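Local coordinates for lipolytic enzyme, G-D-S-L family (Bacteroides thetaiotaomicron, PDB 7BR2), which metabolises the drug diltiazem in a gut bacterium, acting as a serine esterase of the SGNH (GDSL) hydrolase family, at residues 265-279 / 345-357. Sequence-based numbering, arbitrary orientation.
Sequences YLAEALPYPLDTIAR and QYQQALTIMHLNE
Tyr346 lies along Pro271, Tyr272 and Pro273, and its ring can be followed outward across all three. Its CB lies 4.2 Å from Pro271 CG; with CG anti to the backbone N (chi1 -161°), the ring runs on along the loop, CD1 packing on the same Pro271 CG at 3.7 Å. CE1 meets Tyr272 O, CZ approaches Pro273 CA, and OH accepts a hydrogen bond from Leu274 N (3.0 Å, N-H...O 154°). A water joins that hydroxyl to Leu274 O, so both polar backbone atoms of Leu274 are held. A phenylalanine here would probably keep the proline packing but leave Leu274 N without its acceptor and the water with one partner fewer. One turn on, Pro273 CG presses against Ala349 O at 3.2 Å and Met353 CB at 3.7 Å; Met353 SD then reaches the Asp275 backbone. At the other end, Leu270 spreads its methyls over the Gln348 amide, which Arg443 and Ile437 hold, and CD1 touches Ile352 CD1. The loop leaving strand 260-267 thus runs along the first turns of helix 344-377, while the Tyr272 side chain packs on helix 35-46 and Ile352 on helix 417-437.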
loop_
_atom_site.group_PDB
_atom_site.type_symbol
_atom_site.label_atom_id
_atom_site.label_comp_id
_atom_site.label_asym_id
_atom_site.label_seq_id
_atom_site.Cartn_x
_atom_site.Cartn_y
_atom_site.Cartn_z
ATOM N N TYR A 265 -26.270 14.282 -4.737
ATOM C CA TYR A 265 -24.815 14.317 -4.789
ATOM C C TYR A 265 -24.341 13.129 -5.618
ATOM O O TYR A 265 -24.616 11.980 -5.261
ATOM C CB TYR A 265 -24.269 14.255 -3.360
ATOM C CG TYR A 265 -22.803 13.935 -3.186
ATOM C CD1 TYR A 265 -21.818 14.725 -3.760
ATOM C CD2 TYR A 265 -22.410 12.852 -2.424
ATOM C CE1 TYR A 265 -20.484 14.436 -3.580
ATOM C CE2 TYR A 265 -21.078 12.553 -2.237
ATOM C CZ TYR A 265 -20.121 13.349 -2.815
ATOM O OH TYR A 265 -18.787 13.050 -2.624
ATOM N N LEU A 266 -23.667 13.387 -6.731
ATOM C CA LEU A 266 -23.087 12.299 -7.514
ATOM C C LEU A 266 -21.583 12.526 -7.570
ATOM O O LEU A 266 -21.102 13.371 -8.326
ATOM C CB LEU A 266 -23.705 12.198 -8.914
ATOM C CG LEU A 266 -23.046 11.111 -9.788
ATOM C CD1 LEU A 266 -23.231 9.700 -9.183
ATOM C CD2 LEU A 266 -23.529 11.133 -11.233
ATOM N N ALA A 267 -20.846 11.759 -6.773
ATOM C CA ALA A 267 -19.398 11.868 -6.731
ATOM C C ALA A 267 -18.779 11.095 -7.886
ATOM O O ALA A 267 -19.386 10.170 -8.422
ATOM C CB ALA A 267 -18.867 11.340 -5.401
ATOM N N GLU A 268 -17.581 11.517 -8.299
ATOM C CA GLU A 268 -16.799 10.750 -9.256
ATOM C C GLU A 268 -15.996 9.652 -8.588
ATOM O O GLU A 268 -15.581 8.701 -9.264
ATOM C CB GLU A 268 -15.838 11.656 -10.031
ATOM C CG GLU A 268 -16.525 12.722 -10.856
ATOM C CD GLU A 268 -15.570 13.788 -11.361
ATOM O OE1 GLU A 268 -14.356 13.714 -11.051
ATOM O OE2 GLU A 268 -16.044 14.721 -12.045
ATOM N N ALA A 269 -15.756 9.767 -7.288
ATOM C CA ALA A 269 -14.923 8.819 -6.580
ATOM C C ALA A 269 -15.561 8.541 -5.231
ATOM O O ALA A 269 -16.391 9.312 -4.746
ATOM C CB ALA A 269 -13.494 9.345 -6.415
ATOM N N LEU A 270 -15.167 7.429 -4.640
ATOM C CA LEU A 270 -15.574 7.038 -3.301
ATOM C C LEU A 270 -14.525 7.482 -2.289
ATOM O O LEU A 270 -13.386 7.785 -2.662
ATOM C CB LEU A 270 -15.766 5.513 -3.227
ATOM C CG LEU A 270 -16.866 4.888 -4.091
ATOM C CD1 LEU A 270 -16.852 3.356 -3.971
ATOM C CD2 LEU A 270 -18.235 5.452 -3.730
ATOM N N PRO A 271 -14.878 7.590 -1.003
ATOM C CA PRO A 271 -13.850 7.856 0.014
ATOM C C PRO A 271 -12.894 6.680 0.152
ATOM O O PRO A 271 -13.208 5.537 -0.189
ATOM C CB PRO A 271 -14.653 8.066 1.301
ATOM C CG PRO A 271 -15.921 7.304 1.081
ATOM C CD PRO A 271 -16.215 7.429 -0.398
ATOM N N TYR A 272 -11.708 6.977 0.667
ATOM C CA TYR A 272 -10.737 5.926 0.926
ATOM C C TYR A 272 -11.114 5.203 2.205
ATOM O O TYR A 272 -11.250 5.848 3.252
ATOM C CB TYR A 272 -9.332 6.476 1.049
ATOM C CG TYR A 272 -8.312 5.370 1.077
ATOM C CD1 TYR A 272 -7.830 4.817 -0.110
ATOM C CD2 TYR A 272 -7.861 4.840 2.286
ATOM C CE1 TYR A 272 -6.904 3.789 -0.093
ATOM C CE2 TYR A 272 -6.936 3.811 2.311
ATOM C CZ TYR A 272 -6.467 3.285 1.117
ATOM O OH TYR A 272 -5.540 2.265 1.140
ATOM N N PRO A 273 -11.337 3.893 2.162
ATOM C CA PRO A 273 -11.728 3.158 3.365
ATOM C C PRO A 273 -10.522 2.652 4.137
ATOM O O PRO A 273 -9.527 2.194 3.568
ATOM C CB PRO A 273 -12.575 2.013 2.799
ATOM C CG PRO A 273 -11.988 1.766 1.473
ATOM C CD PRO A 273 -11.435 3.070 0.949
ATOM N N LEU A 274 -10.630 2.741 5.465
ATOM C CA LEU A 274 -9.546 2.395 6.374
ATOM C C LEU A 274 -9.980 1.234 7.253
ATOM O O LEU A 274 -11.020 1.300 7.919
ATOM C CB LEU A 274 -9.148 3.598 7.231
ATOM C CG LEU A 274 -8.531 4.737 6.421
ATOM C CD1 LEU A 274 -8.459 6.040 7.208
ATOM C CD2 LEU A 274 -7.157 4.349 5.878
ATOM N N ASP A 275 -9.201 0.164 7.226
ATOM C CA ASP A 275 -9.452 -0.974 8.096
ATOM C C ASP A 275 -9.034 -0.613 9.520
ATOM O O ASP A 275 -7.907 -0.147 9.746
ATOM C CB ASP A 275 -8.667 -2.178 7.587
ATOM C CG ASP A 275 -9.240 -3.493 8.061
ATOM O OD1 ASP A 275 -10.071 -3.487 8.995
ATOM O OD2 ASP A 275 -8.834 -4.533 7.496
ATOM N N THR A 276 -9.934 -0.818 10.482
ATOM C CA THR A 276 -9.643 -0.501 11.876
ATOM C C THR A 276 -9.168 -1.705 12.662
ATOM O O THR A 276 -8.847 -1.564 13.847
ATOM C CB THR A 276 -10.877 0.080 12.573
ATOM O OG1 THR A 276 -11.918 -0.901 12.595
ATOM C CG2 THR A 276 -11.362 1.304 11.853
ATOM N N ILE A 277 -9.080 -2.875 12.023
ATOM C CA ILE A 277 -8.658 -4.109 12.672
ATOM C C ILE A 277 -7.160 -4.278 12.491
ATOM O O ILE A 277 -6.630 -4.091 11.392
ATOM C CB ILE A 277 -9.418 -5.322 12.092
ATOM C CG1 ILE A 277 -10.931 -5.183 12.279
ATOM C CG2 ILE A 277 -8.919 -6.614 12.718
ATOM C CD1 ILE A 277 -11.361 -5.112 13.725
ATOM N N ALA A 278 -6.475 -4.639 13.576
ATOM C CA ALA A 278 -5.055 -4.994 13.546
ATOM C C ALA A 278 -4.897 -6.420 13.008
ATOM O O ALA A 278 -4.808 -7.389 13.761
ATOM C CB ALA A 278 -4.437 -4.848 14.934
ATOM N N ARG A 279 -4.831 -6.540 11.680
ATOM C CA ARG A 279 -4.800 -7.837 11.009
ATOM C C ARG A 279 -3.400 -8.430 10.977
ATOM O O ARG A 279 -2.432 -7.744 10.632
ATOM C CB ARG A 279 -5.317 -7.701 9.581
ATOM C CG ARG A 279 -6.783 -7.527 9.563
ATOM C CD ARG A 279 -7.374 -7.425 8.200
ATOM N NE ARG A 279 -8.717 -6.890 8.354
ATOM C CZ ARG A 279 -9.740 -7.585 8.822
ATOM N NH1 ARG A 279 -9.587 -8.862 9.159
ATOM N NH2 ARG A 279 -10.929 -7.008 8.943
ATOM N N GLN A 345 -21.676 5.831 0.903
ATOM C CA GLN A 345 -20.493 5.700 0.066
ATOM C C GLN A 345 -19.305 5.159 0.856
ATOM O O GLN A 345 -18.444 4.479 0.286
ATOM C CB GLN A 345 -20.124 7.035 -0.601
ATOM C CG GLN A 345 -19.731 8.178 0.342
ATOM C CD GLN A 345 -20.862 9.174 0.632
ATOM O OE1 GLN A 345 -22.022 8.795 0.821
ATOM N NE2 GLN A 345 -20.505 10.455 0.721
ATOM N N TYR A 346 -19.231 5.444 2.160
ATOM C CA TYR A 346 -18.163 4.855 2.960
ATOM C C TYR A 346 -18.422 3.373 3.200
ATOM O O TYR A 346 -17.485 2.575 3.200
ATOM C CB TYR A 346 -17.986 5.587 4.292
ATOM C CG TYR A 346 -16.626 5.315 4.907
ATOM C CD1 TYR A 346 -15.509 6.048 4.522
ATOM C CD2 TYR A 346 -16.443 4.272 5.818
ATOM C CE1 TYR A 346 -14.265 5.790 5.056
ATOM C CE2 TYR A 346 -15.196 3.998 6.352
ATOM C CZ TYR A 346 -14.114 4.763 5.969
ATOM O OH TYR A 346 -12.867 4.530 6.502
ATOM N N GLN A 347 -19.683 2.989 3.384
ATOM C CA GLN A 347 -20.017 1.575 3.473
ATOM C C GLN A 347 -19.674 0.841 2.172
ATOM O O GLN A 347 -19.117 -0.266 2.199
ATOM C CB GLN A 347 -21.499 1.433 3.809
ATOM C CG GLN A 347 -21.881 1.868 5.224
ATOM C CD GLN A 347 -21.279 0.968 6.295
ATOM O OE1 GLN A 347 -20.479 1.409 7.129
ATOM N NE2 GLN A 347 -21.665 -0.297 6.278
ATOM N N GLN A 348 -19.967 1.467 1.027
ATOM C CA GLN A 348 -19.586 0.918 -0.273
ATOM C C GLN A 348 -18.071 0.779 -0.382
ATOM O O GLN A 348 -17.542 -0.260 -0.826
ATOM C CB GLN A 348 -20.137 1.845 -1.362
ATOM C CG GLN A 348 -19.831 1.495 -2.815
ATOM C CD GLN A 348 -20.431 2.510 -3.770
ATOM O OE1 GLN A 348 -21.071 3.467 -3.334
ATOM N NE2 GLN A 348 -20.213 2.325 -5.069
ATOM N N ALA A 349 -17.346 1.819 0.034
ATOM C CA ALA A 349 -15.893 1.754 -0.008
ATOM C C ALA A 349 -15.376 0.628 0.882
ATOM O O ALA A 349 -14.426 -0.072 0.516
ATOM C CB ALA A 349 -15.304 3.107 0.390
ATOM N N LEU A 350 -16.004 0.427 2.047
ATOM C CA LEU A 350 -15.594 -0.643 2.953
ATOM C C LEU A 350 -15.821 -2.017 2.325
ATOM O O LEU A 350 -15.006 -2.935 2.503
ATOM C CB LEU A 350 -16.357 -0.529 4.275
ATOM C CG LEU A 350 -15.970 0.535 5.314
ATOM C CD1 LEU A 350 -16.969 0.479 6.464
ATOM C CD2 LEU A 350 -14.541 0.361 5.857
ATOM N N THR A 351 -16.950 -2.182 1.623
ATOM C CA THR A 351 -17.187 -3.406 0.864
ATOM C C THR A 351 -16.009 -3.709 -0.056
ATOM O O THR A 351 -15.485 -4.834 -0.085
ATOM C CB THR A 351 -18.468 -3.269 0.046
ATOM O OG1 THR A 351 -19.549 -2.841 0.891
ATOM C CG2 THR A 351 -18.801 -4.597 -0.608
ATOM N N ILE A 352 -15.587 -2.698 -0.819
ATOM C CA ILE A 352 -14.435 -2.853 -1.710
ATOM C C ILE A 352 -13.172 -3.205 -0.924
ATOM O O ILE A 352 -12.362 -4.035 -1.358
ATOM C CB ILE A 352 -14.245 -1.579 -2.543
ATOM C CG1 ILE A 352 -15.386 -1.478 -3.553
ATOM C CG2 ILE A 352 -12.895 -1.599 -3.257
ATOM C CD1 ILE A 352 -15.719 -0.078 -3.920
ATOM N N MET A 353 -12.981 -2.572 0.236
ATOM C CA MET A 353 -11.791 -2.811 1.051
ATOM C C MET A 353 -11.713 -4.265 1.497
ATOM O O MET A 353 -10.635 -4.875 1.477
ATOM C CB MET A 353 -11.801 -1.878 2.270
ATOM C CG MET A 353 -10.694 -2.110 3.286
ATOM S SD MET A 353 -11.012 -1.290 4.883
ATOM C CE MET A 353 -12.115 -2.437 5.710
ATOM N N HIS A 354 -12.846 -4.825 1.926
ATOM C CA HIS A 354 -12.874 -6.215 2.369
ATOM C C HIS A 354 -12.612 -7.170 1.208
ATOM O O HIS A 354 -11.853 -8.143 1.352
ATOM C CB HIS A 354 -14.218 -6.530 3.022
ATOM C CG HIS A 354 -14.432 -5.852 4.338
ATOM N ND1 HIS A 354 -13.487 -5.862 5.343
ATOM C CD2 HIS A 354 -15.498 -5.170 4.826
ATOM C CE1 HIS A 354 -13.959 -5.206 6.392
ATOM N NE2 HIS A 354 -15.174 -4.772 6.101
ATOM N N LEU A 355 -13.253 -6.917 0.055
ATOM C CA LEU A 355 -12.962 -7.714 -1.137
ATOM C C LEU A 355 -11.472 -7.701 -1.457
ATOM O O LEU A 355 -10.871 -8.751 -1.763
ATOM C CB LEU A 355 -13.774 -7.184 -2.324
ATOM C CG LEU A 355 -15.285 -7.433 -2.225
ATOM C CD1 LEU A 355 -16.055 -6.597 -3.232
ATOM C CD2 LEU A 355 -15.606 -8.914 -2.410
ATOM N N ASN A 356 -10.853 -6.514 -1.365
ATOM C CA ASN A 356 -9.440 -6.369 -1.694
ATOM C C ASN A 356 -8.560 -7.126 -0.711
ATOM O O ASN A 356 -7.525 -7.678 -1.099
ATOM C CB ASN A 356 -9.069 -4.891 -1.714
ATOM C CG ASN A 356 -7.629 -4.661 -2.110
ATOM O OD1 ASN A 356 -7.181 -5.138 -3.157
ATOM N ND2 ASN A 356 -6.882 -3.945 -1.264
ATOM N N GLU A 357 -8.953 -7.170 0.567
ATOM C CA GLU A 357 -8.182 -7.932 1.558
ATOM C C GLU A 357 -8.284 -9.449 1.316
ATOM O O GLU A 357 -7.273 -10.168 1.396
ATOM C CB GLU A 357 -8.652 -7.539 2.964
ATOM C CG GLU A 357 -8.177 -8.429 4.105
ATOM C CD GLU A 357 -6.693 -8.310 4.413
ATOM O OE1 GLU A 357 -6.066 -7.300 4.009
ATOM O OE2 GLU A 357 -6.153 -9.243 5.063
HETATM O O HOH W 1 -12.688 3.177 8.687
HETATM O O HOH W 2 -6.397 -4.893 5.383
#